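Local coordinates for amidase, hydantoinase/carbamoylase family (Burkholderia vietnamiensis, PDB 5I4M), which probably hydrolyses N-carbamoyl-L-amino acids at a two-zinc centre, as a dimeric member of the peptidase M20 family, at residues I25-R30 with A416-L421; M87-R92 with E125-L130; N271-D276 with A317-A322. All blocks are in the same frame, centred on the assembly; numbering follows the deposited sequence. Where two conformers were deposited one is given.

Contact 1 of 3, residues I25-R30 with A416-L421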
loop_
_atom_site.group_PDB
_atom_site.type_symbol
_atom_site.label_atom_id
_atom_site.label_comp_id
_atom_site.label_asym_id
_atom_site.label_seq_id
_atom_site.Cartn_x
_atom_site.Cartn_y
_atom_site.Cartn_z
ATOM N N ILE A 25 34.982 35.811 15.155
ATOM C CA ILE A 25 33.766 35.830 14.353
ATOM C C ILE A 25 33.182 34.422 14.384
ATOM O O ILE A 25 33.701 33.510 13.735
ATOM C CB ILE A 25 34.048 36.287 12.919
ATOM C CG1 ILE A 25 34.712 37.665 12.928
ATOM C CG2 ILE A 25 32.767 36.292 12.094
ATOM C CD1 ILE A 25 35.111 38.141 11.558
ATOM N N LYS A 26 32.106 34.234 15.143
ATOM C CA LYS A 26 31.556 32.900 15.326
ATOM C C LYS A 26 30.053 32.997 15.538
ATOM O O LYS A 26 29.515 34.066 15.836
ATOM C CB LYS A 26 32.230 32.172 16.498
ATOM C CG LYS A 26 32.256 32.951 17.807
ATOM C CD LYS A 26 32.935 32.138 18.912
ATOM C CE LYS A 26 32.791 32.803 20.273
ATOM N NZ LYS A 26 33.558 34.076 20.362
ATOM N N VAL A 27 29.378 31.866 15.365
ATOM C CA VAL A 27 27.923 31.864 15.428
ATOM C C VAL A 27 27.466 31.893 16.882
ATOM O O VAL A 27 28.239 31.653 17.817
ATOM C CB VAL A 27 27.333 30.650 14.686
ATOM C CG1 VAL A 27 27.771 30.657 13.232
ATOM C CG2 VAL A 27 27.755 29.364 15.366
ATOM N N ASP A 28 26.189 32.220 17.062
ATOM C CA ASP A 28 25.493 32.087 18.341
ATOM C C ASP A 28 24.876 30.693 18.344
ATOM O O ASP A 28 23.813 30.476 17.762
ATOM C CB ASP A 28 24.444 33.189 18.480
ATOM C CG ASP A 28 23.744 33.191 19.833
ATOM O OD1 ASP A 28 23.622 32.124 20.476
ATOM O OD2 ASP A 28 23.294 34.284 20.245
ATOM N N GLY A 29 25.554 29.736 18.984
ATOM C CA GLY A 29 25.121 28.349 18.890
ATOM C C GLY A 29 23.763 28.094 19.521
ATOM O O GLY A 29 22.981 27.280 19.025
ATOM N N ARG A 30 23.471 28.769 20.633
ATOM C CA ARG A 30 22.174 28.580 21.272
ATOM C C ARG A 30 21.057 29.162 20.422
ATOM O O ARG A 30 19.985 28.558 20.299
ATOM C CB ARG A 30 22.166 29.210 22.666
ATOM C CG ARG A 30 20.826 29.042 23.370
ATOM C CD ARG A 30 20.807 29.665 24.755
ATOM N NE ARG A 30 21.103 31.094 24.726
ATOM C CZ ARG A 30 21.080 31.879 25.799
ATOM N NH1 ARG A 30 20.763 31.371 26.985
ATOM N NH2 ARG A 30 21.370 33.169 25.689
ATOM N N ALA A 416 29.320 23.678 15.476
ATOM C CA ALA A 416 30.575 23.581 14.736
ATOM C C ALA A 416 30.344 23.697 13.238
ATOM O O ALA A 416 31.091 24.394 12.538
ATOM C CB ALA A 416 31.278 22.265 15.048
ATOM N N GLY A 417 29.329 23.009 12.722
ATOM C CA GLY A 417 29.081 23.060 11.290
ATOM C C GLY A 417 28.722 24.454 10.823
ATOM O O GLY A 417 29.110 24.871 9.731
ATOM N N ALA A 418 27.981 25.198 11.653
ATOM C CA ALA A 418 27.603 26.565 11.307
ATOM C C ALA A 418 28.796 27.509 11.345
ATOM O O ALA A 418 28.854 28.456 10.555
ATOM C CB ALA A 418 26.497 27.063 12.246
ATOM N N ASN A 419 29.747 27.286 12.260
ATOM C CA ASN A 419 30.974 28.080 12.240
ATOM C C ASN A 419 31.763 27.841 10.958
ATOM O O ASN A 419 32.315 28.782 10.368
ATOM C CB ASN A 419 31.823 27.760 13.469
ATOM C CG ASN A 419 31.410 28.575 14.681
ATOM O OD1 ASN A 419 30.966 29.716 14.547
ATOM N ND2 ASN A 419 31.554 27.997 15.870
ATOM N N VAL A 420 31.820 26.593 10.505
ATOM C CA VAL A 420 32.559 26.296 9.281
ATOM C C VAL A 420 31.851 26.905 8.078
ATOM O O VAL A 420 32.486 27.498 7.196
ATOM C CB VAL A 420 32.737 24.773 9.148
ATOM C CG1 VAL A 420 33.288 24.413 7.775
ATOM C CG2 VAL A 420 33.657 24.268 10.263
ATOM N N LEU A 421 30.525 26.779 8.026
ATOM C CA LEU A 421 29.761 27.420 6.959
ATOM C C LEU A 421 29.989 28.926 6.959
ATOM O O LEU A 421 30.233 29.532 5.911
ATOM C CB LEU A 421 28.270 27.112 7.122
ATOM C CG LEU A 421 27.363 27.775 6.085
ATOM C CD1 LEU A 421 27.612 27.152 4.718
ATOM C CD2 LEU A 421 25.878 27.675 6.468
HETATM O O HOH W 1 30.349 29.800 18.144
#

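Contact 2 of 3, residues M87-R92 with E125-L130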
loop_
_atom_site.group_PDB
_atom_site.type_symbol
_atom_site.label_atom_id
_atom_site.label_comp_id
_atom_site.label_asym_id
_atom_site.label_seq_id
_atom_site.Cartn_x
_atom_site.Cartn_y
_atom_site.Cartn_z
ATOM N N MET A 87 16.539 34.550 0.299
ATOM C CA MET A 87 16.634 35.554 1.348
ATOM C C MET A 87 18.018 36.183 1.252
ATOM O O MET A 87 19.026 35.524 1.525
ATOM C CB MET A 87 16.371 34.916 2.710
ATOM C CG MET A 87 14.949 34.384 2.853
ATOM S SD MET A 87 14.727 33.074 4.084
ATOM C CE MET A 87 15.215 31.618 3.146
ATOM N N ARG A 88 18.062 37.452 0.855
ATOM C CA ARG A 88 19.286 38.097 0.396
ATOM C C ARG A 88 19.749 39.165 1.379
ATOM O O ARG A 88 18.976 40.057 1.749
ATOM C CB ARG A 88 19.060 38.721 -0.981
ATOM C CG ARG A 88 20.222 39.490 -1.552
ATOM C CD ARG A 88 19.868 39.884 -2.971
ATOM N NE ARG A 88 20.835 40.790 -3.579
ATOM C CZ ARG A 88 21.742 40.427 -4.482
ATOM N NH1 ARG A 88 21.833 39.154 -4.886
ATOM N NH2 ARG A 88 22.562 41.349 -4.981
ATOM N N ARG A 89 21.017 39.086 1.781
ATOM C CA ARG A 89 21.669 40.134 2.563
ATOM C C ARG A 89 22.610 40.902 1.642
ATOM O O ARG A 89 23.592 40.338 1.146
ATOM C CB ARG A 89 22.431 39.542 3.752
ATOM C CG ARG A 89 23.086 40.594 4.675
ATOM C CD ARG A 89 23.926 39.915 5.747
ATOM N NE ARG A 89 24.374 40.814 6.812
ATOM C CZ ARG A 89 25.535 41.460 6.823
ATOM N NH1 ARG A 89 26.387 41.336 5.805
ATOM N NH2 ARG A 89 25.841 42.235 7.854
ATOM N N ALA A 90 22.318 42.184 1.429
ATOM C CA ALA A 90 23.080 42.992 0.484
ATOM C C ALA A 90 24.574 42.967 0.797
ATOM O O ALA A 90 24.992 42.897 1.953
ATOM C CB ALA A 90 22.579 44.438 0.503
ATOM N N GLY A 91 25.386 43.033 -0.262
ATOM C CA GLY A 91 26.808 43.250 -0.127
ATOM C C GLY A 91 27.191 44.684 -0.468
ATOM O O GLY A 91 26.356 45.527 -0.789
ATOM N N ARG A 92 28.498 44.951 -0.398
ATOM C CA ARG A 92 28.991 46.282 -0.745
ATOM C C ARG A 92 28.783 46.578 -2.227
ATOM O O ARG A 92 28.499 47.719 -2.604
ATOM C CB ARG A 92 30.468 46.412 -0.372
ATOM C CG ARG A 92 31.021 47.821 -0.530
ATOM C CD ARG A 92 32.547 47.872 -0.399
ATOM N NE ARG A 92 33.226 47.302 -1.561
ATOM C CZ ARG A 92 33.492 47.970 -2.678
ATOM N NH1 ARG A 92 33.136 49.241 -2.798
ATOM N NH2 ARG A 92 34.110 47.364 -3.684
ATOM N N GLU A 125 21.454 31.704 10.556
ATOM C CA GLU A 125 22.373 32.055 11.638
ATOM C C GLU A 125 23.620 32.755 11.109
ATOM O O GLU A 125 24.159 33.638 11.784
ATOM C CB GLU A 125 22.743 30.797 12.434
ATOM C CG GLU A 125 23.828 30.994 13.511
ATOM C CD GLU A 125 23.475 32.054 14.559
ATOM O OE1 GLU A 125 24.403 32.749 15.035
ATOM O OE2 GLU A 125 22.280 32.197 14.912
ATOM N N VAL A 126 24.081 32.398 9.904
ATOM C CA VAL A 126 25.185 33.138 9.290
ATOM C C VAL A 126 24.783 34.590 9.066
ATOM O O VAL A 126 25.532 35.521 9.379
ATOM C CB VAL A 126 25.624 32.465 7.977
ATOM C CG1 VAL A 126 26.557 33.379 7.198
ATOM C CG2 VAL A 126 26.321 31.161 8.270
ATOM N N ILE A 127 23.582 34.809 8.536
ATOM C CA ILE A 127 23.090 36.171 8.322
ATOM C C ILE A 127 23.068 36.941 9.634
ATOM O O ILE A 127 23.560 38.075 9.734
ATOM C CB ILE A 127 21.692 36.134 7.681
ATOM C CG1 ILE A 127 21.753 35.479 6.299
ATOM C CG2 ILE A 127 21.099 37.537 7.626
ATOM C CD1 ILE A 127 22.604 36.221 5.321
ATOM N N ARG A 128 22.489 36.331 10.672
ATOM C CA ARG A 128 22.389 37.016 11.956
ATOM C C ARG A 128 23.767 37.287 12.543
ATOM O O ARG A 128 23.989 38.323 13.184
ATOM C CB ARG A 128 21.546 36.189 12.927
ATOM C CG ARG A 128 20.084 36.078 12.536
ATOM C CD ARG A 128 19.355 35.127 13.465
ATOM N NE ARG A 128 17.901 35.304 13.431
ATOM C CZ ARG A 128 17.026 34.430 13.928
ATOM N NH1 ARG A 128 17.447 33.300 14.483
ATOM N NH2 ARG A 128 15.723 34.688 13.866
ATOM N N SER A 129 24.705 36.363 12.339
ATOM C CA SER A 129 26.042 36.539 12.888
ATOM C C SER A 129 26.804 37.626 12.146
ATOM O O SER A 129 27.575 38.373 12.759
ATOM C CB SER A 129 26.800 35.217 12.848
ATOM O OG SER A 129 26.311 34.337 13.840
ATOM N N LEU A 130 26.602 37.737 10.831
ATOM C CA LEU A 130 27.182 38.864 10.109
ATOM C C LEU A 130 26.615 40.178 10.619
ATOM O O LEU A 130 27.334 41.176 10.712
ATOM C CB LEU A 130 26.928 38.729 8.609
ATOM C CG LEU A 130 27.516 37.516 7.891
ATOM C CD1 LEU A 130 26.966 37.447 6.473
ATOM C CD2 LEU A 130 29.025 37.588 7.883
#

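Contact 3 of 3, residues N271-D276 with A317-A322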
loop_
_atom_site.group_PDB
_atom_site.type_symbol
_atom_site.label_atom_id
_atom_site.label_comp_id
_atom_site.label_asym_id
_atom_site.label_seq_id
_atom_site.Cartn_x
_atom_site.Cartn_y
_atom_site.Cartn_z
ATOM N N ASN A 271 17.886 -5.855 -3.600
ATOM C CA ASN A 271 18.814 -6.014 -2.486
ATOM C C ASN A 271 20.063 -6.758 -2.932
ATOM O O ASN A 271 21.191 -6.350 -2.626
ATOM C CB ASN A 271 18.123 -6.746 -1.337
ATOM C CG ASN A 271 19.021 -6.914 -0.122
ATOM O OD1 ASN A 271 19.213 -5.980 0.667
ATOM N ND2 ASN A 271 19.562 -8.107 0.044
ATOM N N ARG A 272 19.883 -7.838 -3.696
ATOM C CA ARG A 272 21.035 -8.589 -4.179
ATOM C C ARG A 272 21.959 -7.701 -5.004
ATOM O O ARG A 272 23.189 -7.751 -4.857
ATOM C CB ARG A 272 20.553 -9.783 -5.001
ATOM C CG ARG A 272 21.633 -10.740 -5.415
ATOM C CD ARG A 272 22.056 -11.570 -4.234
ATOM N NE ARG A 272 23.294 -11.095 -3.627
ATOM C CZ ARG A 272 23.626 -11.315 -2.359
ATOM N NH1 ARG A 272 24.777 -10.856 -1.887
ATOM N NH2 ARG A 272 22.797 -11.977 -1.558
ATOM N N ILE A 273 21.384 -6.874 -5.878
ATOM C CA ILE A 273 22.199 -5.981 -6.702
ATOM C C ILE A 273 22.964 -4.998 -5.826
ATOM O O ILE A 273 24.150 -4.730 -6.057
ATOM C CB ILE A 273 21.312 -5.274 -7.741
ATOM C CG1 ILE A 273 20.869 -6.298 -8.787
ATOM C CG2 ILE A 273 22.045 -4.078 -8.369
ATOM C CD1 ILE A 273 19.863 -5.778 -9.803
ATOM N N GLY A 274 22.314 -4.462 -4.793
ATOM C CA GLY A 274 23.040 -3.628 -3.841
ATOM C C GLY A 274 24.227 -4.357 -3.235
ATOM O O GLY A 274 25.356 -3.855 -3.233
ATOM N N LEU A 275 23.996 -5.574 -2.746
ATOM C CA LEU A 275 25.071 -6.306 -2.093
ATOM C C LEU A 275 26.135 -6.763 -3.089
ATOM O O LEU A 275 27.302 -6.930 -2.714
ATOM C CB LEU A 275 24.491 -7.495 -1.332
ATOM C CG LEU A 275 23.548 -7.147 -0.188
ATOM C CD1 LEU A 275 22.922 -8.420 0.379
ATOM C CD2 LEU A 275 24.311 -6.396 0.897
ATOM N N ASP A 276 25.763 -6.964 -4.355
ATOM C CA ASP A 276 26.743 -7.411 -5.340
ATOM C C ASP A 276 27.718 -6.311 -5.733
ATOM O O ASP A 276 28.692 -6.588 -6.442
ATOM C CB ASP A 276 26.044 -7.937 -6.595
ATOM C CG ASP A 276 25.507 -9.354 -6.426
ATOM O OD1 ASP A 276 25.860 -10.030 -5.437
ATOM O OD2 ASP A 276 24.736 -9.797 -7.301
ATOM N N ALA A 317 25.854 2.198 -13.625
ATOM C CA ALA A 317 25.266 1.744 -14.883
ATOM C C ALA A 317 25.163 0.221 -14.931
ATOM O O ALA A 317 24.210 -0.328 -15.504
ATOM C CB ALA A 317 26.078 2.279 -16.063
ATOM N N LYS A 318 26.142 -0.477 -14.348
ATOM C CA LYS A 318 26.078 -1.937 -14.253
ATOM C C LYS A 318 24.883 -2.382 -13.423
ATOM O O LYS A 318 24.209 -3.369 -13.752
ATOM C CB LYS A 318 27.381 -2.456 -13.639
ATOM C CG LYS A 318 27.492 -3.961 -13.412
ATOM C CD LYS A 318 28.833 -4.273 -12.727
ATOM C CE LYS A 318 29.083 -5.770 -12.557
ATOM N NZ LYS A 318 27.976 -6.475 -11.836
ATOM N N MET A 319 24.608 -1.666 -12.335
ATOM C CA MET A 319 23.437 -1.981 -11.529
ATOM C C MET A 319 22.159 -1.783 -12.338
ATOM O O MET A 319 21.253 -2.626 -12.297
ATOM C CB MET A 319 23.430 -1.113 -10.267
ATOM C CG MET A 319 24.645 -1.324 -9.353
ATOM S SD MET A 319 24.820 -0.064 -8.071
ATOM C CE MET A 319 23.398 -0.411 -7.017
ATOM N N ASP A 320 22.074 -0.670 -13.070
ATOM C CA ASP A 320 20.952 -0.409 -13.967
ATOM C C ASP A 320 20.711 -1.576 -14.919
ATOM O O ASP A 320 19.579 -2.063 -15.051
ATOM C CB ASP A 320 21.216 0.876 -14.758
ATOM C CG ASP A 320 20.213 1.095 -15.883
ATOM O OD1 ASP A 320 19.062 1.481 -15.599
ATOM O OD2 ASP A 320 20.579 0.897 -17.057
ATOM N N ALA A 321 21.768 -2.039 -15.593
ATOM C CA ALA A 321 21.596 -3.108 -16.572
ATOM C C ALA A 321 21.152 -4.399 -15.896
ATOM O O ALA A 321 20.325 -5.142 -16.441
ATOM C CB ALA A 321 22.894 -3.319 -17.360
ATOM N N ALA A 322 21.662 -4.658 -14.688
ATOM C CA ALA A 322 21.289 -5.865 -13.957
ATOM C C ALA A 322 19.835 -5.819 -13.530
ATOM O O ALA A 322 19.139 -6.841 -13.574
ATOM C CB ALA A 322 22.197 -6.049 -12.739
HETATM O O HOH W 2 30.073 -6.395 -9.240
#

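Contact 1 of 3, residues I25-R30 with A416-L421
Just after Ile25, whose O accepts a hydrogen bond from His423 NE2, Lys26 is the first residue to touch 416-421, and it does so near its backbone. Its CA lies 3.3 Å from Asn419 OD1, and its CB is about as close to the same oxygen. The rest of the lysine chain leads away from the helix, and the residue is exposed.

Val27 makes the main contact. Its backbone N donates to Asn419 OD1 at 2.8 Å, with an N-H...O angle of 165°. The donor lies in the carbonyl plane of the amide. Asn419 holds its CG beside its own backbone N (chi1 -85°), and the amide reaches toward the extended chain. A water completes the bridge. It donates to Val27 O at 2.8 Å and accepts from Asn419 ND2 at 3.1 Å. One side-chain amide thus serves the N-H of Val27 directly and its carbonyl through the water. Asn419 ND2 is also bonded to Tyr368 OH, a further hold on the amide's rotation.

This pins the N-terminal chain to the last long helix of the M20 catalytic domain, across 385 intervening residues. The valine side chain points to the helix. Val27 CG1 packs on Ala418 CB at 3.9 Å, while Val27 CG2 lies 3.3 Å from Asn419 OD1, beside the polar bond. Glu125 and Ser129 of helix 117-132 also touch this valine.

Asp28 then turns away from 416-421. It is the N-cap of helix 29-39, and its OD1 accepts from Arg31 N.

Contact 2 of 3, residues M87-R92 with E125-L130
Arg89 lies against both Ile127 and Leu130 of the helix. The tight part is the guanidinium. Leu130 CB sits over the centre of one face, 3.5 Å from Arg89 CZ. The arginine chain is extended from CG to NE, with CG anti to the backbone N (chi1 -177°), which carries the flat group out to the last turns of the helix. Arg89 NH2 is 3.4 Å from Leu130 O, but the angle is poor and no hydrogen bond forms. The polar bonds lie just beyond: NE donates to Asn131 OD1 and NH2 to Ile135 O. They hold the guanidinium against the leucine.

Nearer the strand, the contact is aliphatic and less certain. In the conformer given, one of two deposited, Ile127 CD1 meets Arg89 CB at 3.7 Å.

Ile127 and Leu130 are buried, whereas Arg89 remains partly exposed. This is the looser, solvent side, and the chain after Arg89 leads away from the helix.

The contact joins strand 85-89 to helix 117-132 in the catalytic domain, away from the zinc site. Ile127 also packs on Val141 and Val143 of the adjacent strand 141-145, while Leu130 touches Leu422 and Leu426 of helix 411-429.

Contact 3 of 3, residues N271-D276 with A317-A322
Ile273 fits against Met319 and Ala322, joining helices 259-276 and 313-334 of the M20 dimerisation domain. Both helices lie over its beta strands, and Phe308 of strand 297-310 touches Ile273 and Met319. The contact is apolar, with no hydrogen bond directly between the segments.

The isoleucine uses two branches. CG1 stands beside the backbone N (chi1 -71°), and chi2 of 174° extends CD1 toward Ala322. There Ile273 CD1 meets Ala322 CB at 3.8 Å and the backbone carbon Ala322 C at 3.7 Å. On the other branch, Ile273 CG2 packs on Met319 CB at 3.8 Å. Met319 bends at its thioether (chi3 68°), which keeps Met319 CE near the same isoleucine methyl, 4.1 Å from Ile273 CG2.

Polar groups lie at the margin. Arg272 NE and Asp276 OD1 form a salt bridge within one helix, its hydrogen bond weak at 3.3 Å; the carboxylate carbon lies in plane at the guanidinium edge. On the second subunit, Met253 packs on Asn271 and Leu275. The long Lys318 side chain reaches His277 NE2. A water donates to Asp276 O at 3.1 Å and accepts a weak bond from Lys318 NZ at 3.3 Å.

How the contacts relate
Contacts 1 and 2 are neighbours in the catalytic domain, with centres about 14 Å apart. They touch through Glu125 of contact 2: Glu125 OE1 probably accepts a hydrogen bond from Asp28 N of contact 1 at 2.8 Å. Contact 2 is nested within the chain loop closed by contact 1. Contact 3 is nested there too, but lies across the chain's centre, about 41 Å from contact 1 and about 45 Å from contact 2 between centres. The Ala418 side chain is about 12 Å from that of zinc-binding His211. In contact 3, the Met319 side chain is about 6 Å from that of ligand-binding Arg309 and about 14 Å from a bound 3-phosphoglyceric acid.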